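Local coordinates for protein K5 lyase (Enterobacteria phage k1-5, PDB 2X3H) that probably cleaves the K5 capsular polysaccharide (heparosan) of its bacterial host by lyase (eliminative) chemistry, as a trimeric tail-spike enzyme, at residues L185-N190 / D195-K200. Residues are numbered along the deposited sequence; the frame is centred on the assembly and turned at random.
Sequences LIAYPN and DGLMIK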
loop_
_atom_site.group_PDB
_atom_site.type_symbol
_atom_site.label_atom_id
_atom_site.label_comp_id
_atom_site.label_asym_id
_atom_site.label_seq_id
_atom_site.Cartn_x
_atom_site.Cartn_y
_atom_site.Cartn_z
ATOM N N LEU A 185 21.345 4.804 17.952
ATOM C CA LEU A 185 21.348 6.104 17.312
ATOM C C LEU A 185 20.140 6.894 17.799
ATOM O O LEU A 185 19.010 6.455 17.632
ATOM C CB LEU A 185 21.298 5.935 15.787
ATOM C CG LEU A 185 21.189 7.215 14.944
ATOM C CD1 LEU A 185 22.381 8.146 15.141
ATOM C CD2 LEU A 185 21.047 6.859 13.471
ATOM N N ILE A 186 20.381 8.051 18.404
ATOM C CA ILE A 186 19.285 8.858 18.940
ATOM C C ILE A 186 19.440 10.297 18.475
ATOM O O ILE A 186 20.512 10.867 18.576
ATOM C CB ILE A 186 19.212 8.792 20.498
ATOM C CG1 ILE A 186 18.126 9.723 21.027
ATOM C CG2 ILE A 186 20.560 9.155 21.125
ATOM C CD1 ILE A 186 17.994 9.758 22.524
ATOM N N ALA A 187 18.358 10.872 17.962
ATOM C CA ALA A 187 18.323 12.297 17.648
ATOM C C ALA A 187 17.258 12.957 18.508
ATOM O O ALA A 187 16.152 12.423 18.650
ATOM C CB ALA A 187 18.028 12.507 16.166
ATOM N N TYR A 188 17.576 14.111 19.099
ATOM C CA TYR A 188 16.613 14.796 19.962
ATOM C C TYR A 188 16.790 16.314 19.906
ATOM O O TYR A 188 17.783 16.802 19.399
ATOM C CB TYR A 188 16.701 14.286 21.410
ATOM C CG TYR A 188 18.084 14.361 22.039
ATOM C CD1 TYR A 188 18.962 13.283 21.968
ATOM C CD2 TYR A 188 18.507 15.505 22.716
ATOM C CE1 TYR A 188 20.230 13.337 22.541
ATOM C CE2 TYR A 188 19.776 15.568 23.301
ATOM C CZ TYR A 188 20.628 14.477 23.212
ATOM O OH TYR A 188 21.891 14.531 23.793
ATOM N N PRO A 189 15.795 17.066 20.401
ATOM C CA PRO A 189 15.907 18.532 20.347
ATOM C C PRO A 189 16.964 19.046 21.311
ATOM O O PRO A 189 17.075 18.530 22.408
ATOM C CB PRO A 189 14.521 19.013 20.806
ATOM C CG PRO A 189 13.624 17.808 20.749
ATOM C CD PRO A 189 14.520 16.620 20.983
ATOM N N ASN A 190 17.718 20.061 20.899
ATOM C CA ASN A 190 18.757 20.631 21.759
ATOM C C ASN A 190 18.938 22.137 21.550
ATOM O O ASN A 190 20.038 22.598 21.229
ATOM C CB ASN A 190 20.078 19.878 21.549
ATOM C CG ASN A 190 21.143 20.251 22.566
ATOM O OD1 ASN A 190 20.836 20.611 23.703
ATOM N ND2 ASN A 190 22.407 20.131 22.168
ATOM N N ASP A 195 15.694 18.234 12.174
ATOM C CA ASP A 195 14.925 18.589 10.963
ATOM C C ASP A 195 15.717 18.150 9.739
ATOM O O ASP A 195 16.892 18.483 9.605
ATOM C CB ASP A 195 14.707 20.112 10.957
ATOM C CG ASP A 195 13.694 20.605 9.907
ATOM O OD1 ASP A 195 13.246 19.846 9.022
ATOM O OD2 ASP A 195 13.350 21.813 9.967
ATOM N N GLY A 196 15.080 17.388 8.853
ATOM C CA GLY A 196 15.727 17.044 7.596
ATOM C C GLY A 196 16.767 15.930 7.677
ATOM O O GLY A 196 17.651 15.821 6.813
ATOM N N LEU A 197 16.666 15.098 8.700
ATOM C CA LEU A 197 17.627 14.002 8.852
ATOM C C LEU A 197 17.377 12.937 7.801
ATOM O O LEU A 197 16.235 12.718 7.388
ATOM C CB LEU A 197 17.506 13.350 10.230
ATOM C CG LEU A 197 17.549 14.298 11.442
ATOM C CD1 LEU A 197 17.494 13.533 12.758
ATOM C CD2 LEU A 197 18.772 15.184 11.405
ATOM N N MET A 198 18.438 12.272 7.370
ATOM C CA MET A 198 18.291 11.077 6.552
ATOM C C MET A 198 19.084 9.984 7.230
ATOM O O MET A 198 20.302 10.071 7.333
ATOM C CB MET A 198 18.816 11.299 5.138
ATOM C CG MET A 198 17.948 12.224 4.281
ATOM S SD MET A 198 18.722 12.517 2.671
ATOM C CE MET A 198 17.472 13.467 1.814
ATOM N N ILE A 199 18.378 8.973 7.717
ATOM C CA ILE A 199 19.002 7.875 8.431
ATOM C C ILE A 199 18.690 6.620 7.635
ATOM O O ILE A 199 17.528 6.208 7.554
ATOM C CB ILE A 199 18.416 7.764 9.851
ATOM C CG1 ILE A 199 18.830 8.974 10.704
ATOM C CG2 ILE A 199 18.803 6.443 10.518
ATOM C CD1 ILE A 199 18.007 9.129 11.977
ATOM N N LYS A 200 19.710 6.032 7.018
ATOM C CA LYS A 200 19.457 4.955 6.070
ATOM C C LYS A 200 20.528 3.883 6.100
ATOM O O LYS A 200 21.718 4.180 6.236
ATOM C CB LYS A 200 19.305 5.507 4.658
ATOM C CG LYS A 200 20.432 6.421 4.207
ATOM C CD LYS A 200 19.961 7.297 3.046
ATOM C CE LYS A 200 21.050 8.217 2.565
ATOM N NZ LYS A 200 20.791 8.619 1.148
#
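Leu185 faces Ile199 and Ala187 faces Leu197, the two backbones running in opposite senses on facing walls of one coil of a right-handed beta-helix; the CA atoms of Leu185 and Ile199 lie 9.4 Å apart, those of Ala187 and Leu197 9.0 Å. At this spacing the walls meet through side chains alone. Leu185 and Ile199 reach toward each other tip to tip: with CG of Leu185 anti to its backbone N (chi1 176°), CD2 advances to 3.7 Å from CG2 of Ile199. The same methyl lies 4.1 Å from both CG1 and CD1 of Ile199, so it is set against the beta-branch and the outer methyl together. One pair further on, Ala187 offers just CB, and Leu197 supplies the length: its outer bond is extended (chi2 -177°), bringing CD1 to 3.6 Å from that CB. A small residue thus answers a long one, while a branched leucine answers a beta-branched isoleucine well suited to a strand. Gly196, with positive phi (78°), lets the chain turn just before Leu197. On the 195-200 side the outer surface meets a second subunit, where Lys200 forms a salt bridge with Asp172 and Met198 packs on Arg203, both of that neighbouring chain. Backbone hydrogen bonds of Leu185 and Ala187 with Leu219 tie the wall to the following coil. All four touching residues are buried and entirely apolar in their side chains, so the contact is held by van der Waals packing and the exclusion of water.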